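Long-range contacts in acarbose Kinase Mak1 (Uncultured bacterium, PDB 6WB4), which probably phosphorylates the antidiabetic drug acarbose, with ATP as phosphate donor, as a carbohydrate kinase of the pfkB family: residues T179-W184 against D199-S204; V203-L208 against V229-E234; L247-I252 against A286-A291. One frame throughout, in Å; residues are numbered along the deposited sequence.

Contact 1. Residues T179-W184 against D199-S204; sequences TDLHDW and DYVFVS. With AC1 (4,6-dideoxy-4-{[(1S,4R,5S,6S)-4,5,6-trihydroxy-3-(hydroxymethyl)cyclohex-2-en-1-yl]amino}-alpha-D-glucopyranose), chain D; ATP (adenosine-5'-triphosphate), chain H.
F202 O is approached twice from segment 179-184. L181 N donates to it at 2.7 Å, tilted 20° from the carbonyl plane, and D180 CA adds a CA-H...O contact. T179 N to Y200 O and F202 N to T179 O continue this ladder towards the start of the strands, as expected of a parallel pair. At the other end S204 N reaches H182 O from well above the carbonyl plane, an oxygen that also takes a weak bond from W184 N.

Past the strand the chain turns back on the D180 carboxylate. OD1 of D180 accepts H182 N at 3.0 Å, closing an Asx turn. With CG of D180 anti to its own N (chi1 -170°), this carboxylate also lies over one face of the H182 ring, near the rim, which should help hold that ring. Apolar groups meet on the V201 and V203 side: the side chains of L181 and V201 cross, L181 CD1 3.7 Å from V201 CG1, while V203 CG2 sits by L181 CB and W184 CB. Helix 192-195 covers L181 and W184, and the W184 indole stacks on H191.

D183 OD1 accepts AC1 O3 at 3.0 Å and, weakly, AC1 O2. The H182 ring borders both ligands, with CD2 3.7 Å from AC1 C6 and ND1 3.5 Å from ATP O2G; the H182 side chain is about 3 Å from a bound calcium ion. The Asx turn and the D180 contact thus place H182 beside both ligands, consistent with a site where AC1 O6B, 3.4 Å from ATP PG, meets the gamma phosphate.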
loop_
_atom_site.group_PDB
_atom_site.type_symbol
_atom_site.label_atom_id
_atom_site.label_comp_id
_atom_site.label_asym_id
_atom_site.label_seq_id
_atom_site.Cartn_x
_atom_site.Cartn_y
_atom_site.Cartn_z
ATOM N N THR B 179 5.069 11.988 26.310
ATOM C CA THR B 179 4.421 10.948 25.520
ATOM C C THR B 179 3.113 11.469 24.931
ATOM O O THR B 179 2.506 12.394 25.469
ATOM C CB THR B 179 4.117 9.673 26.349
ATOM O OG1 THR B 179 3.632 8.639 25.480
ATOM C CG2 THR B 179 3.066 9.957 27.423
ATOM N N ASP B 180 2.672 10.862 23.835
ATOM C CA ASP B 180 1.437 11.280 23.190
ATOM C C ASP B 180 0.454 10.112 23.198
ATOM O O ASP B 180 0.604 9.157 22.442
ATOM C CB ASP B 180 1.708 11.752 21.764
ATOM C CG ASP B 180 0.500 12.416 21.124
ATOM O OD1 ASP B 180 -0.622 12.283 21.658
ATOM O OD2 ASP B 180 0.674 13.057 20.066
ATOM N N LEU B 181 -0.560 10.202 24.048
ATOM C CA LEU B 181 -1.500 9.099 24.239
ATOM C C LEU B 181 -2.472 8.949 23.070
ATOM O O LEU B 181 -3.147 7.929 22.944
ATOM C CB LEU B 181 -2.281 9.314 25.534
ATOM C CG LEU B 181 -1.382 9.354 26.764
ATOM C CD1 LEU B 181 -2.208 9.523 28.006
ATOM C CD2 LEU B 181 -0.582 8.064 26.849
ATOM N N HIS B 182 -2.505 9.957 22.204
ATOM C CA HIS B 182 -3.429 10.000 21.076
ATOM C C HIS B 182 -4.862 9.771 21.532
ATOM O O HIS B 182 -5.262 10.249 22.598
ATOM C CB HIS B 182 -3.011 8.975 20.020
ATOM C CG HIS B 182 -1.612 9.177 19.539
ATOM N ND1 HIS B 182 -1.237 10.265 18.780
ATOM C CD2 HIS B 182 -0.484 8.456 19.747
ATOM C CE1 HIS B 182 0.059 10.196 18.527
ATOM N NE2 HIS B 182 0.538 9.108 19.102
ATOM N N ASP B 183 -5.637 9.053 20.731
ATOM C CA ASP B 183 -7.027 8.796 21.082
ATOM C C ASP B 183 -7.103 7.741 22.180
ATOM O O ASP B 183 -7.179 6.547 21.913
ATOM C CB ASP B 183 -7.814 8.363 19.845
ATOM C CG ASP B 183 -7.174 7.191 19.146
ATOM O OD1 ASP B 183 -5.939 7.080 19.243
ATOM O OD2 ASP B 183 -7.889 6.376 18.525
ATOM N N TRP B 184 -7.098 8.201 23.424
ATOM C CA TRP B 184 -7.195 7.320 24.582
ATOM C C TRP B 184 -8.511 7.628 25.274
ATOM O O TRP B 184 -8.869 8.793 25.411
ATOM C CB TRP B 184 -6.005 7.532 25.526
ATOM C CG TRP B 184 -6.009 6.653 26.750
ATOM C CD1 TRP B 184 -6.222 5.310 26.790
ATOM C CD2 TRP B 184 -5.784 7.064 28.110
ATOM N NE1 TRP B 184 -6.145 4.854 28.087
ATOM C CE2 TRP B 184 -5.882 5.911 28.915
ATOM C CE3 TRP B 184 -5.520 8.293 28.724
ATOM C CZ2 TRP B 184 -5.721 5.952 30.302
ATOM C CZ3 TRP B 184 -5.356 8.330 30.104
ATOM C CH2 TRP B 184 -5.457 7.168 30.873
ATOM N N ASP B 199 6.517 12.987 32.336
ATOM C CA ASP B 199 6.490 14.324 32.918
ATOM C C ASP B 199 5.520 15.220 32.153
ATOM O O ASP B 199 4.772 15.991 32.752
ATOM C CB ASP B 199 7.902 14.935 32.937
ATOM C CG ASP B 199 8.887 14.109 33.761
ATOM O OD1 ASP B 199 8.595 13.830 34.945
ATOM O OD2 ASP B 199 9.945 13.714 33.227
ATOM N N TYR B 200 5.559 15.147 30.827
ATOM C CA TYR B 200 4.666 15.956 30.006
ATOM C C TYR B 200 3.759 15.038 29.204
ATOM O O TYR B 200 4.225 14.305 28.332
ATOM C CB TYR B 200 5.449 16.887 29.071
ATOM C CG TYR B 200 6.737 17.430 29.662
ATOM C CD1 TYR B 200 6.776 17.954 30.950
ATOM C CD2 TYR B 200 7.915 17.412 28.931
ATOM C CE1 TYR B 200 7.949 18.441 31.491
ATOM C CE2 TYR B 200 9.097 17.898 29.467
ATOM C CZ TYR B 200 9.105 18.411 30.748
ATOM O OH TYR B 200 10.276 18.891 31.290
ATOM N N VAL B 201 2.465 15.074 29.498
ATOM C CA VAL B 201 1.524 14.169 28.850
ATOM C C VAL B 201 0.676 14.896 27.814
ATOM O O VAL B 201 0.109 15.951 28.095
ATOM C CB VAL B 201 0.590 13.496 29.885
ATOM C CG1 VAL B 201 -0.460 12.606 29.199
ATOM C CG2 VAL B 201 1.404 12.721 30.927
ATOM N N PHE B 202 0.617 14.333 26.611
ATOM C CA PHE B 202 -0.231 14.863 25.548
ATOM C C PHE B 202 -1.296 13.825 25.221
ATOM O O PHE B 202 -1.006 12.628 25.158
ATOM C CB PHE B 202 0.582 15.212 24.292
ATOM C CG PHE B 202 1.654 16.250 24.520
ATOM C CD1 PHE B 202 2.907 15.883 24.990
ATOM C CD2 PHE B 202 1.405 17.595 24.275
ATOM C CE1 PHE B 202 3.895 16.844 25.202
ATOM C CE2 PHE B 202 2.389 18.559 24.486
ATOM C CZ PHE B 202 3.632 18.183 24.946
ATOM N N VAL B 203 -2.525 14.273 25.009
ATOM C CA VAL B 203 -3.596 13.349 24.664
ATOM C C VAL B 203 -4.647 14.031 23.792
ATOM O O VAL B 203 -4.881 15.237 23.910
ATOM C CB VAL B 203 -4.259 12.763 25.932
ATOM C CG1 VAL B 203 -4.861 13.877 26.782
ATOM C CG2 VAL B 203 -5.310 11.702 25.565
ATOM N N SER B 204 -5.245 13.253 22.895
ATOM C CA SER B 204 -6.322 13.721 22.035
ATOM C C SER B 204 -7.627 13.802 22.796
ATOM O O SER B 204 -7.865 13.008 23.708
ATOM C CB SER B 204 -6.486 12.798 20.830
ATOM O OG SER B 204 -7.567 13.220 20.017
HETATM C C1 AC1 D . -2.677 4.201 19.384
HETATM O O2 AC1 D . -5.086 4.306 19.124
HETATM C C2 AC1 D . -3.849 4.930 18.749
HETATM C C4A AC1 D . -2.788 7.590 12.232
HETATM C C3 AC1 D . -3.733 4.985 17.230
HETATM O O3 AC1 D . -4.687 5.945 16.753
HETATM C C4 AC1 D . -2.331 5.377 16.751
HETATM N N4A AC1 D . -2.148 4.927 15.378
HETATM C C5 AC1 D . -1.192 4.816 17.609
HETATM O O5 AC1 D . -1.478 4.873 19.004
HETATM C C6 AC1 D . 0.093 5.605 17.391
HETATM C C1B AC1 D . -2.799 5.637 14.289
HETATM C C2B AC1 D . -2.145 5.310 12.938
HETATM O O2B AC1 D . -1.042 4.409 13.119
HETATM C C3B AC1 D . -1.680 6.552 12.180
HETATM O O3B AC1 D . -1.339 6.222 10.824
HETATM O O4 AC1 D . -2.535 8.686 11.348
HETATM C C5B AC1 D . -2.771 8.043 13.650
HETATM C C7B AC1 D . -2.837 7.118 14.603
HETATM C C6B AC1 D . -2.639 9.496 14.029
HETATM O O6B AC1 D . -1.645 9.606 15.060
HETATM P PG ATP H . -2.741 12.778 15.386
HETATM O O1G ATP H . -3.403 12.809 14.026
HETATM O O2G ATP H . -3.327 11.772 16.350
HETATM O O3G ATP H . -1.232 12.795 15.341
HETATM P PB ATP H . -4.639 14.557 16.461
HETATM O O1B ATP H . -5.549 14.296 15.283
HETATM O O2B ATP H . -4.930 13.917 17.800
HETATM O O3B ATP H . -3.126 14.200 16.035
HETATM P PA ATP H . -5.827 17.076 16.891
HETATM O O1A ATP H . -6.441 16.731 18.228
HETATM O O2A ATP H . -6.677 17.017 15.642
HETATM O O3A ATP H . -4.528 16.148 16.676
HETATM O "O5'" ATP H . -5.158 18.543 16.987
HETATM C "C5'" ATP H . -3.885 18.715 17.618
HETATM C "C4'" ATP H . -3.486 20.188 17.728
HETATM O "O4'" ATP H . -3.153 20.729 16.445
HETATM C "C3'" ATP H . -4.586 21.062 18.311
HETATM O "O3'" ATP H . -4.351 21.334 19.692
HETATM C "C2'" ATP H . -4.534 22.348 17.511
HETATM O "O2'" ATP H . -3.861 23.379 18.242
HETATM C "C1'" ATP H . -3.770 22.003 16.245
HETATM N N9 ATP H . -4.812 21.864 15.204
HETATM C C8 ATP H . -5.305 20.699 14.736
HETATM N N7 ATP H . -6.265 20.909 13.801
HETATM C C5 ATP H . -6.400 22.243 13.668
HETATM C C6 ATP H . -7.235 23.146 12.849
HETATM N N6 ATP H . -8.134 22.647 11.971
HETATM N N1 ATP H . -7.065 24.477 13.013
HETATM C C2 ATP H . -6.168 24.980 13.884
HETATM N N3 ATP H . -5.376 24.220 14.659
HETATM C C4 ATP H . -5.443 22.869 14.595
#

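Contact 2. Residues V203-L208 against V229-E234; sequences VSAAAL and VMAGSE. With ATP (adenosine-5'-triphosphate), chain H.
V203 pairs with V229, and S204 with selenomethionine M230, as parallel bridges, the CA atoms of V203 and V229 lying 5.1 Å apart. Two backbone bonds carry the register: M230 N donates to V203 O at 3.0 Å, and A205 N to M230 O at 2.9 Å. Together they join the last residues of strands 200-204 and 226-230, the outer elements of a beta-alpha-beta crossover through helix 211-221.

The valines lie side by side and point the same way, with V203 CG1 4.0 Å from V229 CG2. The other branch of V229, CG1, is anti to the backbone N (chi1 -176°) and reaches past the strand end, where it meets A205 CB at 3.8 Å and L208 CD2. L208 arrives there through a type I turn from A205, closed by L208 N on A205 O. On the opposite face of the sheet M230 bends at its third torsion (-54°), which folds CE back over the V203 peptide, 3.6 Å from V203 O. The selenium belongs to the labelled protein.

The nucleotide lies along that same face. M230 CG approaches ATP O3', its CB lies near C5', and G232 N stands 3.5 Å from ATP O5'. S204 OG accepts A206 N at 3.1 Å in an ST turn, which fixes the hydroxyl oxygen where it faces the beta phosphate. Beyond M230, A231 and G232 both face G235 in a classic beta bulge. The valine face is thus apolar and turned away from the nucleotide, whereas on the M230 face these two segments touch ATP mostly by van der Waals contact, and the hydrogen bond to ATP in this region comes from G235 O.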
loop_
_atom_site.group_PDB
_atom_site.type_symbol
_atom_site.label_atom_id
_atom_site.label_comp_id
_atom_site.label_asym_id
_atom_site.label_seq_id
_atom_site.Cartn_x
_atom_site.Cartn_y
_atom_site.Cartn_z
ATOM N N VAL B 203 -2.525 14.273 25.009
ATOM C CA VAL B 203 -3.596 13.349 24.664
ATOM C C VAL B 203 -4.647 14.031 23.792
ATOM O O VAL B 203 -4.881 15.237 23.910
ATOM C CB VAL B 203 -4.259 12.763 25.932
ATOM C CG1 VAL B 203 -4.861 13.877 26.782
ATOM C CG2 VAL B 203 -5.310 11.702 25.565
ATOM N N SER B 204 -5.245 13.253 22.895
ATOM C CA SER B 204 -6.322 13.721 22.035
ATOM C C SER B 204 -7.627 13.802 22.796
ATOM O O SER B 204 -7.865 13.008 23.708
ATOM C CB SER B 204 -6.486 12.798 20.830
ATOM O OG SER B 204 -7.567 13.220 20.017
ATOM N N ALA B 205 -8.462 14.773 22.447
ATOM C CA ALA B 205 -9.795 14.870 23.044
ATOM C C ALA B 205 -10.764 13.873 22.416
ATOM O O ALA B 205 -11.763 13.500 23.029
ATOM C CB ALA B 205 -10.337 16.277 22.907
ATOM N N ALA B 206 -10.442 13.443 21.199
ATOM C CA ALA B 206 -11.347 12.689 20.327
ATOM C C ALA B 206 -12.134 11.558 20.992
ATOM O O ALA B 206 -13.319 11.379 20.709
ATOM C CB ALA B 206 -10.554 12.129 19.148
ATOM N N ALA B 207 -11.490 10.818 21.890
ATOM C CA ALA B 207 -12.116 9.645 22.494
ATOM C C ALA B 207 -12.245 9.792 24.005
ATOM O O ALA B 207 -12.415 8.807 24.722
ATOM C CB ALA B 207 -11.329 8.392 22.147
ATOM N N LEU B 208 -12.154 11.026 24.482
ATOM C CA LEU B 208 -12.047 11.299 25.906
ATOM C C LEU B 208 -13.399 11.496 26.568
ATOM O O LEU B 208 -14.013 12.552 26.453
ATOM C CB LEU B 208 -11.153 12.524 26.122
ATOM C CG LEU B 208 -10.116 12.508 27.250
ATOM C CD1 LEU B 208 -9.367 11.194 27.343
ATOM C CD2 LEU B 208 -9.140 13.631 26.977
ATOM N N VAL B 229 -4.397 18.603 26.469
ATOM C CA VAL B 229 -5.453 17.999 25.673
ATOM C C VAL B 229 -5.612 18.766 24.383
ATOM O O VAL B 229 -5.887 19.963 24.391
ATOM C CB VAL B 229 -6.796 17.967 26.421
ATOM C CG1 VAL B 229 -7.837 17.235 25.593
ATOM C CG2 VAL B 229 -6.622 17.294 27.782
HETATM N N MSE B 230 -5.425 18.073 23.271
HETATM C CA MSE B 230 -5.561 18.696 21.965
HETATM C C MSE B 230 -6.945 18.420 21.386
HETATM O O MSE B 230 -7.475 17.313 21.517
HETATM C CB MSE B 230 -4.448 18.205 21.042
HETATM C CG MSE B 230 -3.101 18.845 21.381
HETATM SE SE MSE B 230 -1.550 17.779 20.906
HETATM C CE MSE B 230 -2.037 16.148 21.849
ATOM N N ALA B 231 -7.535 19.441 20.768
ATOM C CA ALA B 231 -8.929 19.368 20.342
ATOM C C ALA B 231 -9.138 19.872 18.919
ATOM O O ALA B 231 -10.269 20.115 18.499
ATOM C CB ALA B 231 -9.796 20.145 21.298
ATOM N N GLY B 232 -8.043 20.028 18.186
ATOM C CA GLY B 232 -8.099 20.415 16.790
ATOM C C GLY B 232 -8.828 21.717 16.532
ATOM O O GLY B 232 -8.282 22.799 16.754
ATOM N N SER B 233 -10.072 21.597 16.073
ATOM C CA SER B 233 -10.886 22.735 15.654
ATOM C C SER B 233 -10.982 23.822 16.717
ATOM O O SER B 233 -10.888 25.009 16.412
ATOM C CB SER B 233 -12.287 22.264 15.274
ATOM O OG SER B 233 -12.223 21.162 14.388
ATOM N N GLU B 234 -11.170 23.410 17.965
ATOM C CA GLU B 234 -11.304 24.359 19.061
ATOM C C GLU B 234 -10.009 24.542 19.860
ATOM O O GLU B 234 -10.038 24.974 21.016
ATOM C CB GLU B 234 -12.439 23.922 19.989
ATOM C CG GLU B 234 -12.239 22.558 20.602
ATOM C CD GLU B 234 -13.317 22.212 21.602
ATOM O OE1 GLU B 234 -14.319 22.953 21.666
ATOM O OE2 GLU B 234 -13.160 21.204 22.327
HETATM P PG ATP H . -2.741 12.778 15.386
HETATM O O1G ATP H . -3.403 12.809 14.026
HETATM O O2G ATP H . -3.327 11.772 16.350
HETATM O O3G ATP H . -1.232 12.795 15.341
HETATM P PB ATP H . -4.639 14.557 16.461
HETATM O O1B ATP H . -5.549 14.296 15.283
HETATM O O2B ATP H . -4.930 13.917 17.800
HETATM O O3B ATP H . -3.126 14.200 16.035
HETATM P PA ATP H . -5.827 17.076 16.891
HETATM O O1A ATP H . -6.441 16.731 18.228
HETATM O O2A ATP H . -6.677 17.017 15.642
HETATM O O3A ATP H . -4.528 16.148 16.676
HETATM O "O5'" ATP H . -5.158 18.543 16.987
HETATM C "C5'" ATP H . -3.885 18.715 17.618
HETATM C "C4'" ATP H . -3.486 20.188 17.728
HETATM O "O4'" ATP H . -3.153 20.729 16.445
HETATM C "C3'" ATP H . -4.586 21.062 18.311
HETATM O "O3'" ATP H . -4.351 21.334 19.692
HETATM C "C2'" ATP H . -4.534 22.348 17.511
HETATM O "O2'" ATP H . -3.861 23.379 18.242
HETATM C "C1'" ATP H . -3.770 22.003 16.245
HETATM N N9 ATP H . -4.812 21.864 15.204
HETATM C C8 ATP H . -5.305 20.699 14.736
HETATM N N7 ATP H . -6.265 20.909 13.801
HETATM C C5 ATP H . -6.400 22.243 13.668
HETATM C C6 ATP H . -7.235 23.146 12.849
HETATM N N6 ATP H . -8.134 22.647 11.971
HETATM N N1 ATP H . -7.065 24.477 13.013
HETATM C C2 ATP H . -6.168 24.980 13.884
HETATM N N3 ATP H . -5.376 24.220 14.659
HETATM C C4 ATP H . -5.443 22.869 14.595
#

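Contact 3. Residues L247-I252 against A286-A291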
loop_
_atom_site.group_PDB
_atom_site.type_symbol
_atom_site.label_atom_id
_atom_site.label_comp_id
_atom_site.label_asym_id
_atom_site.label_seq_id
_atom_site.Cartn_x
_atom_site.Cartn_y
_atom_site.Cartn_z
ATOM N N LEU B 247 -5.895 25.752 31.221
ATOM C CA LEU B 247 -5.462 26.850 30.363
ATOM C C LEU B 247 -5.967 26.580 28.956
ATOM O O LEU B 247 -5.669 25.539 28.369
ATOM C CB LEU B 247 -3.938 27.002 30.375
ATOM C CG LEU B 247 -3.371 28.045 31.342
ATOM C CD1 LEU B 247 -3.968 27.887 32.741
ATOM C CD2 LEU B 247 -1.854 27.955 31.395
ATOM N N ARG B 248 -6.754 27.505 28.425
ATOM C CA ARG B 248 -7.340 27.322 27.106
ATOM C C ARG B 248 -6.543 28.060 26.032
ATOM O O ARG B 248 -6.268 29.248 26.172
ATOM C CB ARG B 248 -8.790 27.798 27.129
ATOM C CG ARG B 248 -9.629 27.070 28.179
ATOM C CD ARG B 248 -11.081 27.511 28.174
ATOM N NE ARG B 248 -11.979 26.395 28.455
ATOM C CZ ARG B 248 -12.299 25.988 29.678
ATOM N NH1 ARG B 248 -11.796 26.605 30.741
ATOM N NH2 ARG B 248 -13.126 24.964 29.841
ATOM N N ILE B 249 -6.159 27.353 24.971
ATOM C CA ILE B 249 -5.372 27.967 23.900
ATOM C C ILE B 249 -6.096 27.893 22.567
ATOM O O ILE B 249 -6.189 26.830 21.955
ATOM C CB ILE B 249 -3.978 27.322 23.739
ATOM C CG1 ILE B 249 -3.170 27.454 25.028
ATOM C CG2 ILE B 249 -3.204 28.023 22.646
ATOM C CD1 ILE B 249 -3.354 26.319 25.965
ATOM N N SER B 250 -6.561 29.045 22.105
ATOM C CA SER B 250 -7.318 29.140 20.868
ATOM C C SER B 250 -6.459 28.732 19.682
ATOM O O SER B 250 -5.251 28.982 19.672
ATOM C CB SER B 250 -7.843 30.563 20.681
ATOM O OG SER B 250 -8.480 31.029 21.858
ATOM N N PRO B 251 -7.075 28.088 18.682
ATOM C CA PRO B 251 -6.316 27.721 17.485
ATOM C C PRO B 251 -5.843 28.977 16.765
ATOM O O PRO B 251 -6.413 30.049 16.961
ATOM C CB PRO B 251 -7.328 26.931 16.644
ATOM C CG PRO B 251 -8.655 27.387 17.118
ATOM C CD PRO B 251 -8.500 27.742 18.571
ATOM N N ILE B 252 -4.819 28.845 15.933
ATOM C CA ILE B 252 -4.154 30.013 15.370
ATOM C C ILE B 252 -4.284 30.052 13.851
ATOM O O ILE B 252 -4.133 29.031 13.185
ATOM C CB ILE B 252 -2.665 30.030 15.792
ATOM C CG1 ILE B 252 -2.536 30.557 17.222
ATOM C CG2 ILE B 252 -1.832 30.867 14.863
ATOM C CD1 ILE B 252 -1.117 30.721 17.701
ATOM N N ALA B 286 4.847 27.787 26.016
ATOM C CA ALA B 286 5.173 26.551 25.310
ATOM C C ALA B 286 3.929 26.014 24.609
ATOM O O ALA B 286 4.012 25.421 23.531
ATOM C CB ALA B 286 5.743 25.514 26.266
ATOM N N ALA B 287 2.775 26.231 25.228
ATOM C CA ALA B 287 1.510 25.829 24.634
ATOM C C ALA B 287 1.213 26.630 23.370
ATOM O O ALA B 287 0.746 26.070 22.375
ATOM C CB ALA B 287 0.380 25.984 25.636
ATOM N N ARG B 288 1.486 27.934 23.401
ATOM C CA ARG B 288 1.242 28.779 22.233
ATOM C C ARG B 288 2.213 28.455 21.109
ATOM O O ARG B 288 1.836 28.470 19.935
ATOM C CB ARG B 288 1.313 30.264 22.594
ATOM C CG ARG B 288 -0.067 30.887 22.822
ATOM C CD ARG B 288 -0.014 32.395 22.997
ATOM N NE ARG B 288 -0.083 33.101 21.721
ATOM C CZ ARG B 288 0.835 33.963 21.291
ATOM N NH1 ARG B 288 1.896 34.236 22.037
ATOM N NH2 ARG B 288 0.689 34.556 20.116
ATOM N N ALA B 289 3.454 28.142 21.459
ATOM C CA ALA B 289 4.394 27.658 20.456
ATOM C C ALA B 289 3.804 26.413 19.811
ATOM O O ALA B 289 3.806 26.278 18.588
ATOM C CB ALA B 289 5.756 27.359 21.073
ATOM N N GLY B 290 3.272 25.524 20.654
ATOM C CA GLY B 290 2.623 24.300 20.214
ATOM C C GLY B 290 1.504 24.586 19.235
ATOM O O GLY B 290 1.388 23.907 18.210
ATOM N N ALA B 291 0.673 25.582 19.544
ATOM C CA ALA B 291 -0.427 25.957 18.648
ATOM C C ALA B 291 0.068 26.446 17.280
ATOM O O ALA B 291 -0.531 26.104 16.253
ATOM C CB ALA B 291 -1.292 27.023 19.296
#
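I249 presses two branches onto one face of helix 283-298, meeting A287 with its longer arm and A291 with its short one. This is strand-helix packing at the margin of the large alpha/beta domain of the ribokinase-like (pfkB) fold. Strand 247-249 is the outermost strand on this side of the central sheet, and the helix runs alongside it: the axes of strand 247-249 and of helix residues 286-291 approach to 9.5 Å, and their directions differ by 26°.

The geometry rests on the helical spacing. A287 and A291 are one turn apart, joined by the bond from A291 N to A287 O, and A287 CB stands 6.6 Å from A291 CB along the helix. I249 points its side chain between the two methyls. With CG1 anti to the carbonyl carbon (chi1 -60°), CD1 extends towards the start of the helix and meets A287 CB at 3.8 Å. CG2, anti to the backbone N, leads the other way and touches A291 CB. Small methyls on the helix therefore accept a branched side chain from the strand, and V238 of strand 236-240 adds to the same apolar patch by touching both I249 and A287.

R288 borders the patch. Its CG lies 4.3 Å from I249 CG2, so the aliphatic part of the side chain flanks the isoleucine, while NH1 is hydrogen-bonded to L317 O. Further along the chain, past P251, which touches ATP, I252 turns back to the helix and continues the apolar row onto V292 and A295. Its CD1 comes down on A291 CB at 4.0 Å, and the lines from that CB to I252 CD1 and to I249 CG2 make an angle of about 97°.

Following the chain, contact 1 closes first, joining strand 176-180 and the turn after it to strand 200-204 across helix 192-195. Contact 2 opens on the same strand, sharing V203 and S204 with contact 1, and closes the next crossover, through helix 211-221, on strand 226-230. Three neighbouring strands of the central sheet are thereby tied in order, and W184 O packs on L208 CD1 between the two contacts. Contact 3 follows in series: its loop spans helix 265-280 and sets helix 283-298 against the strand at this edge of the sheet, 247-249. No contact encloses another. S233 O meets P251 CG, linking contacts 2 and 3, and residues of all three belong to the ATP pocket.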